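Local coordinates for putative uncharacterized protein PH0242 (Pyrococcus horikoshii, PDB 3VU1) that is the C-terminal globular domain of an archaeal AglB, a protein named as an oligosaccharyltransferase, here modelled with a bound calcium ion, at residues T210-K215 and E230-N235; A65-R70 and N85-Y90; F236-Q241 and I246-R251. All blocks are in the same frame, centred on the assembly; numbering follows the deposited sequence.

Interaction 1 (T210-K215 and E230-N235)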
loop_
_atom_site.group_PDB
_atom_site.type_symbol
_atom_site.label_atom_id
_atom_site.label_comp_id
_atom_site.label_asym_id
_atom_site.label_seq_id
_atom_site.Cartn_x
_atom_site.Cartn_y
_atom_site.Cartn_z
ATOM N N THR A 210 -10.735 -0.965 11.339
ATOM C CA THR A 210 -9.406 -1.546 11.128
ATOM C C THR A 210 -8.852 -1.328 9.718
ATOM O O THR A 210 -7.964 -2.051 9.276
ATOM C CB THR A 210 -9.379 -3.046 11.479
ATOM O OG1 THR A 210 -10.342 -3.763 10.680
ATOM C CG2 THR A 210 -9.677 -3.250 12.979
ATOM N N SER A 211 -9.375 -0.323 9.024
ATOM C CA SER A 211 -8.950 0.009 7.662
ATOM C C SER A 211 -7.465 0.319 7.640
ATOM O O SER A 211 -6.921 0.842 8.622
ATOM C CB SER A 211 -9.726 1.243 7.168
ATOM O OG SER A 211 -9.488 2.369 8.020
ATOM N N ASN A 212 -6.820 0.044 6.513
ATOM C CA ASN A 212 -5.428 0.395 6.316
ATOM C C ASN A 212 -5.102 1.888 6.484
ATOM O O ASN A 212 -4.007 2.234 6.926
ATOM C CB ASN A 212 -4.981 -0.085 4.953
ATOM C CG ASN A 212 -4.894 -1.602 4.866
ATOM O OD1 ASN A 212 -4.670 -2.283 5.858
ATOM N ND2 ASN A 212 -5.103 -2.138 3.672
ATOM N N PHE A 213 -6.021 2.781 6.113
ATOM C CA PHE A 213 -5.770 4.200 6.308
ATOM C C PHE A 213 -5.575 4.545 7.794
ATOM O O PHE A 213 -4.650 5.265 8.153
ATOM C CB PHE A 213 -6.909 5.032 5.753
ATOM C CG PHE A 213 -6.802 6.500 6.079
ATOM C CD1 PHE A 213 -7.689 7.097 6.971
ATOM C CD2 PHE A 213 -5.835 7.283 5.498
ATOM C CE1 PHE A 213 -7.612 8.453 7.279
ATOM C CE2 PHE A 213 -5.746 8.650 5.792
ATOM C CZ PHE A 213 -6.628 9.236 6.681
ATOM N N VAL A 214 -6.471 4.039 8.640
ATOM C CA VAL A 214 -6.380 4.227 10.072
ATOM C C VAL A 214 -5.019 3.741 10.585
ATOM O O VAL A 214 -4.390 4.435 11.377
ATOM C CB VAL A 214 -7.536 3.497 10.787
ATOM C CG1 VAL A 214 -7.228 3.332 12.255
ATOM C CG2 VAL A 214 -8.844 4.258 10.622
ATOM N N LYS A 215 -4.551 2.578 10.112
ATOM C CA LYS A 215 -3.257 2.045 10.518
ATOM C C LYS A 215 -2.120 2.961 10.109
ATOM O O LYS A 215 -1.267 3.277 10.925
ATOM C CB LYS A 215 -2.972 0.663 9.909
ATOM C CG LYS A 215 -3.909 -0.491 10.240
ATOM C CD LYS A 215 -3.337 -1.766 9.594
ATOM C CE LYS A 215 -4.307 -2.940 9.619
ATOM N NZ LYS A 215 -5.469 -2.828 8.679
ATOM N N GLU A 230 1.263 -6.200 11.399
ATOM C CA GLU A 230 2.715 -6.376 11.421
ATOM C C GLU A 230 3.278 -6.570 10.010
ATOM O O GLU A 230 4.359 -6.057 9.690
ATOM C CB GLU A 230 3.098 -7.539 12.337
ATOM C CG GLU A 230 4.136 -7.170 13.389
ATOM C CD GLU A 230 4.968 -8.364 13.869
ATOM O OE1 GLU A 230 6.203 -8.179 14.083
ATOM O OE2 GLU A 230 4.400 -9.486 14.019
ATOM N N LYS A 231 2.544 -7.303 9.165
ATOM C CA LYS A 231 2.978 -7.545 7.792
ATOM C C LYS A 231 2.885 -6.273 6.994
ATOM O O LYS A 231 3.862 -5.874 6.351
ATOM C CB LYS A 231 2.155 -8.621 7.117
ATOM C CG LYS A 231 2.349 -10.024 7.641
ATOM C CD LYS A 231 1.023 -10.737 7.514
ATOM C CE LYS A 231 0.980 -11.669 6.324
ATOM N NZ LYS A 231 1.398 -13.042 6.728
ATOM N N LEU A 232 1.713 -5.638 7.051
ATOM C CA LEU A 232 1.523 -4.333 6.431
ATOM C C LEU A 232 2.681 -3.379 6.663
ATOM O O LEU A 232 3.166 -2.752 5.716
ATOM C CB LEU A 232 0.242 -3.670 6.898
ATOM C CG LEU A 232 -0.207 -2.447 6.068
ATOM C CD1 LEU A 232 -0.753 -2.867 4.707
ATOM C CD2 LEU A 232 -1.278 -1.666 6.807
ATOM N N PHE A 233 3.146 -3.270 7.903
ATOM C CA PHE A 233 4.208 -2.300 8.195
ATOM C C PHE A 233 5.543 -2.694 7.587
ATOM O O PHE A 233 6.420 -1.882 7.477
ATOM C CB PHE A 233 4.314 -1.979 9.688
ATOM C CG PHE A 233 3.096 -1.297 10.241
ATOM C CD1 PHE A 233 2.461 -1.778 11.376
ATOM C CD2 PHE A 233 2.557 -0.181 9.605
ATOM C CE1 PHE A 233 1.308 -1.155 11.874
ATOM C CE2 PHE A 233 1.424 0.443 10.096
ATOM C CZ PHE A 233 0.792 -0.047 11.228
ATOM N N SER A 234 5.711 -3.923 7.148
ATOM C CA SER A 234 6.927 -4.232 6.394
ATOM C C SER A 234 6.761 -3.941 4.876
ATOM O O SER A 234 7.762 -3.785 4.149
ATOM C CB SER A 234 7.351 -5.684 6.643
ATOM O OG SER A 234 6.493 -6.608 5.978
ATOM N N ASN A 235 5.511 -3.891 4.395
ATOM C CA ASN A 235 5.258 -3.518 2.992
ATOM C C ASN A 235 5.270 -2.003 2.714
ATOM O O ASN A 235 5.546 -1.567 1.588
ATOM C CB ASN A 235 3.945 -4.115 2.536
ATOM C CG ASN A 235 3.957 -5.607 2.631
ATOM O OD1 ASN A 235 4.778 -6.270 2.003
ATOM N ND2 ASN A 235 3.080 -6.143 3.434
#
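Asn212 opens the contact of 210-215 with 230-235: its OD1 lies 3.6 Å from CD2 of Leu232. Asn212 OD1 also accepts a hydrogen bond from Lys215 NZ at 3.0 Å, while ND2 on the other side of the amide donates to the carbonyl of Phe67, so both ends of this buried amide have partners and its rotation is fixed. Asparagine suits a place where one planar group must both accept and donate. Here helix 212-218, N-capped by Ser211, meets the last turn and a half of helix 228-235, a packing of two short helices joined by a brief connection. Lys215 comes next. The methylene CD touches Leu232 CD2 at 3.5 Å; beyond it the chain bends at the last torsion (chi4 72°), turning NZ back to its own helix start, where it also reaches the carbonyl O of Thr210 at 2.7 Å and forms a salt bridge with Asp71. The buried ammonium is thus gripped by two neutral oxygens and a carboxylate, which would probably stabilise its positive charge. At the backbone of Lys215, the carbonyl O lies in the plane of the Phe233 ring, 3.9 Å from CZ at the edge.

Interaction 2 (A65-R70 and N85-Y90)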
loop_
_atom_site.group_PDB
_atom_site.type_symbol
_atom_site.label_atom_id
_atom_site.label_comp_id
_atom_site.label_asym_id
_atom_site.label_seq_id
_atom_site.Cartn_x
_atom_site.Cartn_y
_atom_site.Cartn_z
ATOM N N ALA A 65 -9.089 3.071 -3.066
ATOM C CA ALA A 65 -10.008 3.108 -1.944
ATOM C C ALA A 65 -10.064 1.719 -1.348
ATOM O O ALA A 65 -10.251 1.582 -0.135
ATOM C CB ALA A 65 -11.392 3.589 -2.347
ATOM N N LEU A 66 -9.881 0.698 -2.193
ATOM C CA LEU A 66 -9.980 -0.675 -1.746
ATOM C C LEU A 66 -8.850 -0.872 -0.739
ATOM O O LEU A 66 -9.062 -1.338 0.380
ATOM C CB LEU A 66 -9.856 -1.664 -2.913
ATOM C CG LEU A 66 -9.983 -3.170 -2.565
ATOM C CD1 LEU A 66 -11.207 -3.515 -1.704
ATOM C CD2 LEU A 66 -9.999 -4.033 -3.812
ATOM N N PHE A 67 -7.648 -0.474 -1.135
ATOM C CA PHE A 67 -6.524 -0.448 -0.205
ATOM C C PHE A 67 -6.817 0.302 1.094
ATOM O O PHE A 67 -6.639 -0.258 2.159
ATOM C CB PHE A 67 -5.300 0.152 -0.884
ATOM C CG PHE A 67 -4.127 0.275 0.011
ATOM C CD1 PHE A 67 -3.569 -0.857 0.611
ATOM C CD2 PHE A 67 -3.567 1.533 0.270
ATOM C CE1 PHE A 67 -2.481 -0.737 1.457
ATOM C CE2 PHE A 67 -2.464 1.655 1.119
ATOM C CZ PHE A 67 -1.926 0.515 1.718
ATOM N N LEU A 68 -7.278 1.551 1.009
ATOM C CA LEU A 68 -7.321 2.436 2.182
ATOM C C LEU A 68 -8.402 2.091 3.185
ATOM O O LEU A 68 -8.174 2.191 4.380
ATOM C CB LEU A 68 -7.439 3.906 1.772
ATOM C CG LEU A 68 -6.205 4.498 1.065
ATOM C CD1 LEU A 68 -6.481 5.800 0.320
ATOM C CD2 LEU A 68 -5.058 4.693 2.026
ATOM N N ALA A 69 -9.570 1.690 2.691
ATOM C CA ALA A 69 -10.762 1.529 3.512
ATOM C C ALA A 69 -10.846 0.118 4.081
ATOM O O ALA A 69 -11.717 -0.180 4.879
ATOM C CB ALA A 69 -12.021 1.849 2.697
ATOM N N ARG A 70 -9.965 -0.774 3.669
ATOM C CA ARG A 70 -10.141 -2.149 4.091
ATOM C C ARG A 70 -8.977 -2.719 4.836
ATOM O O ARG A 70 -7.988 -2.046 5.077
ATOM C CB ARG A 70 -10.479 -3.036 2.917
ATOM C CG ARG A 70 -11.638 -2.504 2.156
ATOM C CD ARG A 70 -12.985 -2.829 2.787
ATOM N NE ARG A 70 -13.760 -3.274 1.634
ATOM C CZ ARG A 70 -14.454 -4.395 1.557
ATOM N NH1 ARG A 70 -14.589 -5.163 2.615
ATOM N NH2 ARG A 70 -15.060 -4.692 0.410
ATOM N N ASN A 85 6.047 2.944 -6.353
ATOM C CA ASN A 85 7.235 3.104 -5.542
ATOM C C ASN A 85 6.915 3.719 -4.173
ATOM O O ASN A 85 7.399 3.246 -3.148
ATOM C CB ASN A 85 8.254 3.957 -6.311
ATOM C CG ASN A 85 8.843 3.222 -7.509
ATOM O OD1 ASN A 85 8.479 3.473 -8.661
ATOM N ND2 ASN A 85 9.741 2.290 -7.236
ATOM N N TYR A 86 6.100 4.773 -4.160
ATOM C CA TYR A 86 5.793 5.486 -2.936
ATOM C C TYR A 86 4.300 5.716 -2.826
ATOM O O TYR A 86 3.612 5.941 -3.818
ATOM C CB TYR A 86 6.548 6.813 -2.867
ATOM C CG TYR A 86 8.037 6.605 -2.901
ATOM C CD1 TYR A 86 8.731 6.670 -4.099
ATOM C CD2 TYR A 86 8.747 6.271 -1.741
ATOM C CE1 TYR A 86 10.092 6.425 -4.154
ATOM C CE2 TYR A 86 10.116 6.046 -1.774
ATOM C CZ TYR A 86 10.778 6.123 -2.981
ATOM O OH TYR A 86 12.113 5.897 -3.047
ATOM N N PHE A 87 3.798 5.625 -1.605
ATOM C CA PHE A 87 2.419 5.856 -1.360
ATOM C C PHE A 87 2.352 6.930 -0.290
ATOM O O PHE A 87 2.893 6.768 0.815
ATOM C CB PHE A 87 1.723 4.574 -0.895
ATOM C CG PHE A 87 0.232 4.654 -0.978
ATOM C CD1 PHE A 87 -0.462 3.876 -1.886
ATOM C CD2 PHE A 87 -0.481 5.556 -0.193
ATOM C CE1 PHE A 87 -1.841 3.965 -1.983
ATOM C CE2 PHE A 87 -1.861 5.656 -0.295
ATOM C CZ PHE A 87 -2.543 4.850 -1.193
ATOM N N ILE A 88 1.664 8.017 -0.620
ATOM C CA ILE A 88 1.564 9.158 0.269
ATOM C C ILE A 88 0.267 9.140 1.059
ATOM O O ILE A 88 -0.838 9.103 0.497
ATOM C CB ILE A 88 1.676 10.466 -0.501
ATOM C CG1 ILE A 88 3.023 10.510 -1.204
ATOM C CG2 ILE A 88 1.530 11.613 0.459
ATOM C CD1 ILE A 88 3.146 11.621 -2.242
ATOM N N ILE A 89 0.411 9.160 2.374
ATOM C CA ILE A 89 -0.733 9.115 3.257
ATOM C C ILE A 89 -0.892 10.487 3.870
ATOM O O ILE A 89 0.078 11.109 4.324
ATOM C CB ILE A 89 -0.561 8.029 4.311
ATOM C CG1 ILE A 89 -0.625 6.663 3.625
ATOM C CG2 ILE A 89 -1.591 8.173 5.417
ATOM C CD1 ILE A 89 -1.996 6.227 3.125
ATOM N N TYR A 90 -2.124 10.963 3.851
ATOM C CA TYR A 90 -2.427 12.316 4.243
ATOM C C TYR A 90 -3.446 12.274 5.368
ATOM O O TYR A 90 -4.606 11.924 5.150
ATOM C CB TYR A 90 -2.976 13.049 3.015
ATOM C CG TYR A 90 -3.217 14.532 3.195
ATOM C CD1 TYR A 90 -2.409 15.292 4.047
ATOM C CD2 TYR A 90 -4.236 15.184 2.491
ATOM C CE1 TYR A 90 -2.622 16.640 4.209
ATOM C CE2 TYR A 90 -4.451 16.541 2.641
ATOM C CZ TYR A 90 -3.638 17.265 3.499
ATOM O OH TYR A 90 -3.838 18.616 3.692
#
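One face of the Phe87 ring is met by Phe67, whose CE2 stands 3.9 Å above the ring plane, displaced toward the rim. The two rings are neither parallel nor perpendicular: their planes make 58°, with centroids 5.1 Å apart, and the closest carbons are Phe67 CD2 and Phe87 CE1 at 3.7 Å. Both phenylalanines hold CG anti to the backbone N (chi1 177° in Phe67), and the two rings pass alongside one another, one pointing from helix 60-69 and the other from strand 86-90. Further round the Phe87 ring, Leu68 CD2 comes up obliquely to CE2 at 4.1 Å. That same methyl makes its tighter contact with Ile89 CD1, at 3.6 Å, so a single leucine branch bridges two strand residues whose side chains lie on one face of the sheet. The ring of Phe67 has further aromatic company, stacking with Phe236 and meeting Phe79 edge-to-face.

This is a helix laid against a sheet, with the segment axes 12.2 Å apart and inclined at 54°. Large side chains are needed to span such a gap: flat phenyl rings fill it from both sides, while the branched ends of leucine and isoleucine fit beside them. Since all four touching residues are buried and carbon meets carbon throughout, the adhesion rests on shape and on the exclusion of water.

Interaction 3 (F236-Q241 and I246-R251)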
loop_
_atom_site.group_PDB
_atom_site.type_symbol
_atom_site.label_atom_id
_atom_site.label_comp_id
_atom_site.label_asym_id
_atom_site.label_seq_id
_atom_site.Cartn_x
_atom_site.Cartn_y
_atom_site.Cartn_z
ATOM N N PHE A 236 4.978 -1.231 3.768
ATOM C CA PHE A 236 4.922 0.243 3.747
ATOM C C PHE A 236 5.822 0.818 4.822
ATOM O O PHE A 236 5.473 0.794 5.997
ATOM C CB PHE A 236 3.463 0.718 3.915
ATOM C CG PHE A 236 2.580 0.266 2.791
ATOM C CD1 PHE A 236 1.994 -1.005 2.816
ATOM C CD2 PHE A 236 2.389 1.082 1.664
ATOM C CE1 PHE A 236 1.208 -1.443 1.753
ATOM C CE2 PHE A 236 1.598 0.653 0.593
ATOM C CZ PHE A 236 1.016 -0.615 0.633
ATOM N N ILE A 237 6.977 1.311 4.390
ATOM C CA ILE A 237 8.027 1.851 5.264
ATOM C C ILE A 237 7.982 3.390 5.332
ATOM O O ILE A 237 8.116 4.059 4.307
ATOM C CB ILE A 237 9.408 1.385 4.728
ATOM C CG1 ILE A 237 9.496 -0.142 4.764
ATOM C CG2 ILE A 237 10.568 2.004 5.500
ATOM C CD1 ILE A 237 8.940 -0.754 6.041
ATOM N N PRO A 238 7.793 3.965 6.528
ATOM C CA PRO A 238 7.798 5.452 6.536
ATOM C C PRO A 238 9.167 5.917 6.184
ATOM O O PRO A 238 10.089 5.574 6.882
ATOM C CB PRO A 238 7.514 5.835 7.995
ATOM C CG PRO A 238 7.564 4.576 8.776
ATOM C CD PRO A 238 7.492 3.386 7.850
ATOM N N VAL A 239 9.325 6.639 5.093
ATOM C CA VAL A 239 10.638 7.173 4.749
ATOM C C VAL A 239 10.757 8.681 4.985
ATOM O O VAL A 239 11.868 9.206 4.973
ATOM C CB VAL A 239 11.028 6.875 3.293
ATOM C CG1 VAL A 239 11.358 5.400 3.128
ATOM C CG2 VAL A 239 9.918 7.328 2.335
ATOM N N TYR A 240 9.627 9.373 5.156
ATOM C CA TYR A 240 9.606 10.822 5.389
ATOM C C TYR A 240 8.250 11.197 5.930
ATOM O O TYR A 240 7.236 10.635 5.499
ATOM C CB TYR A 240 9.860 11.603 4.099
ATOM C CG TYR A 240 9.964 13.095 4.302
ATOM C CD1 TYR A 240 8.912 13.956 3.977
ATOM C CD2 TYR A 240 11.121 13.652 4.814
ATOM C CE1 TYR A 240 9.025 15.329 4.168
ATOM C CE2 TYR A 240 11.252 15.007 4.999
ATOM C CZ TYR A 240 10.215 15.851 4.691
ATOM O OH TYR A 240 10.402 17.205 4.921
ATOM N N GLN A 241 8.242 12.126 6.881
ATOM C CA GLN A 241 7.018 12.734 7.403
ATOM C C GLN A 241 7.181 14.203 7.732
ATOM O O GLN A 241 8.268 14.668 8.081
ATOM C CB GLN A 241 6.436 12.020 8.625
ATOM C CG GLN A 241 7.422 11.496 9.649
ATOM C CD GLN A 241 6.884 10.255 10.356
ATOM O OE1 GLN A 241 7.428 9.141 10.205
ATOM N NE2 GLN A 241 5.784 10.433 11.104
ATOM N N ILE A 246 2.673 11.545 5.510
ATOM C CA ILE A 246 3.661 10.490 5.642
ATOM C C ILE A 246 3.891 9.873 4.255
ATOM O O ILE A 246 2.937 9.450 3.585
ATOM C CB ILE A 246 3.196 9.401 6.644
ATOM C CG1 ILE A 246 2.640 10.056 7.943
ATOM C CG2 ILE A 246 4.339 8.427 6.890
ATOM C CD1 ILE A 246 1.980 9.158 8.983
ATOM N N VAL A 247 5.152 9.827 3.825
ATOM C CA VAL A 247 5.538 9.120 2.596
ATOM C C VAL A 247 5.997 7.709 2.922
ATOM O O VAL A 247 6.999 7.532 3.612
ATOM C CB VAL A 247 6.708 9.857 1.899
ATOM C CG1 VAL A 247 7.153 9.151 0.617
ATOM C CG2 VAL A 247 6.310 11.287 1.619
ATOM N N TYR A 248 5.281 6.713 2.419
ATOM C CA TYR A 248 5.651 5.302 2.604
ATOM C C TYR A 248 6.270 4.736 1.355
ATOM O O TYR A 248 5.739 4.931 0.271
ATOM C CB TYR A 248 4.430 4.505 2.922
ATOM C CG TYR A 248 3.901 4.722 4.320
ATOM C CD1 TYR A 248 2.833 5.582 4.546
ATOM C CD2 TYR A 248 4.475 4.056 5.434
ATOM C CE1 TYR A 248 2.320 5.760 5.819
ATOM C CE2 TYR A 248 3.996 4.248 6.723
ATOM C CZ TYR A 248 2.907 5.082 6.904
ATOM O OH TYR A 248 2.390 5.278 8.159
ATOM N N GLU A 249 7.412 4.065 1.485
ATOM C CA GLU A 249 7.975 3.298 0.370
ATOM C C GLU A 249 7.233 1.971 0.317
ATOM O O GLU A 249 6.927 1.363 1.369
ATOM C CB GLU A 249 9.449 3.054 0.573
ATOM C CG GLU A 249 10.069 2.017 -0.338
ATOM C CD GLU A 249 11.536 1.733 0.015
ATOM O OE1 GLU A 249 12.277 2.680 0.337
ATOM O OE2 GLU A 249 11.974 0.561 -0.039
ATOM N N PHE A 250 6.887 1.549 -0.898
ATOM C CA PHE A 250 6.191 0.291 -1.075
ATOM C C PHE A 250 7.196 -0.778 -1.399
ATOM O O PHE A 250 8.016 -0.610 -2.308
ATOM C CB PHE A 250 5.162 0.395 -2.178
ATOM C CG PHE A 250 4.433 -0.890 -2.475
ATOM C CD1 PHE A 250 3.588 -1.475 -1.523
ATOM C CD2 PHE A 250 4.550 -1.496 -3.739
ATOM C CE1 PHE A 250 2.889 -2.637 -1.822
ATOM C CE2 PHE A 250 3.870 -2.666 -4.029
ATOM C CZ PHE A 250 3.031 -3.225 -3.079
ATOM N N ARG A 251 7.139 -1.862 -0.620
ATOM C CA ARG A 251 7.925 -3.050 -0.883
ATOM C C ARG A 251 6.958 -4.186 -0.963
ATOM O O ARG A 251 6.438 -4.644 0.066
ATOM C CB ARG A 251 8.908 -3.283 0.234
ATOM C CG ARG A 251 9.972 -2.213 0.335
ATOM C CD ARG A 251 10.640 -2.315 1.678
ATOM N NE ARG A 251 11.816 -1.465 1.751
ATOM C CZ ARG A 251 12.573 -1.340 2.837
ATOM N NH1 ARG A 251 12.291 -2.026 3.939
ATOM N NH2 ARG A 251 13.633 -0.554 2.796
#
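Phe236 and Phe250 make the tight, buried end of this strand pair: CZ of Phe236 lies 3.5 Å from CD1 of Phe250, the ring planes inclined at 47°. On the same face Tyr248 crosses Phe236 at about a right angle, its CD2 against Phe236 CB at 3.8 Å, and its CE2 packs against Pro238 CD at 3.8 Å; its hydroxyl is bonded to the carbonyl of Leu216, which suits tyrosine to a place where a buried ring must end in a polar group. The two strands form a beta hairpin, antiparallel and regular from Phe236 to Pro238, where Ile237 and Glu249 exchange backbone bonds in both directions. A classic beta bulge follows: Val239 and Tyr240 both face Val247, whose O accepts from Val239 N at 2.9 Å while its N donates to Tyr240 O at 2.8 Å. Proline, which has no N-H, fits the non-hydrogen-bonded position opposite Tyr248.

Toward the turn the packing thins on the face of Pro238, where exposed Gln241 brings CB only to 4.3 Å from Ile246 CG1. The other face is partly exposed near Ile237, whose CG1 sits over one face of the Arg251 guanidinium, 3.5 Å from NH1. Arg251 NE forms a salt bridge with Glu249 OE2 at 2.7 Å that steadies the guanidinium, the carboxylate oxygen being met from above its plane.

Overall arrangement
Along the chain the contacts follow one another in series, interaction 2 first, then interaction 1, then interaction 3, yet their centres lie just 10 to 12 Å apart near the centre of the folded chain. Interactions 2 and 3 share a mixed four-stranded sheet: strand 86-90 runs beside strand 245-250, with Phe87 and Ile89 bonded through their backbones to Tyr248 and Ile246. Interaction 1 reaches interaction 2 where the start of helix 212-218 meets the end of helix 60-69, and leads straight into interaction 3 because helix 228-235 runs on into strand 236-242. Sequence-distant pieces are thereby knit into one compact unit near the calcium ion.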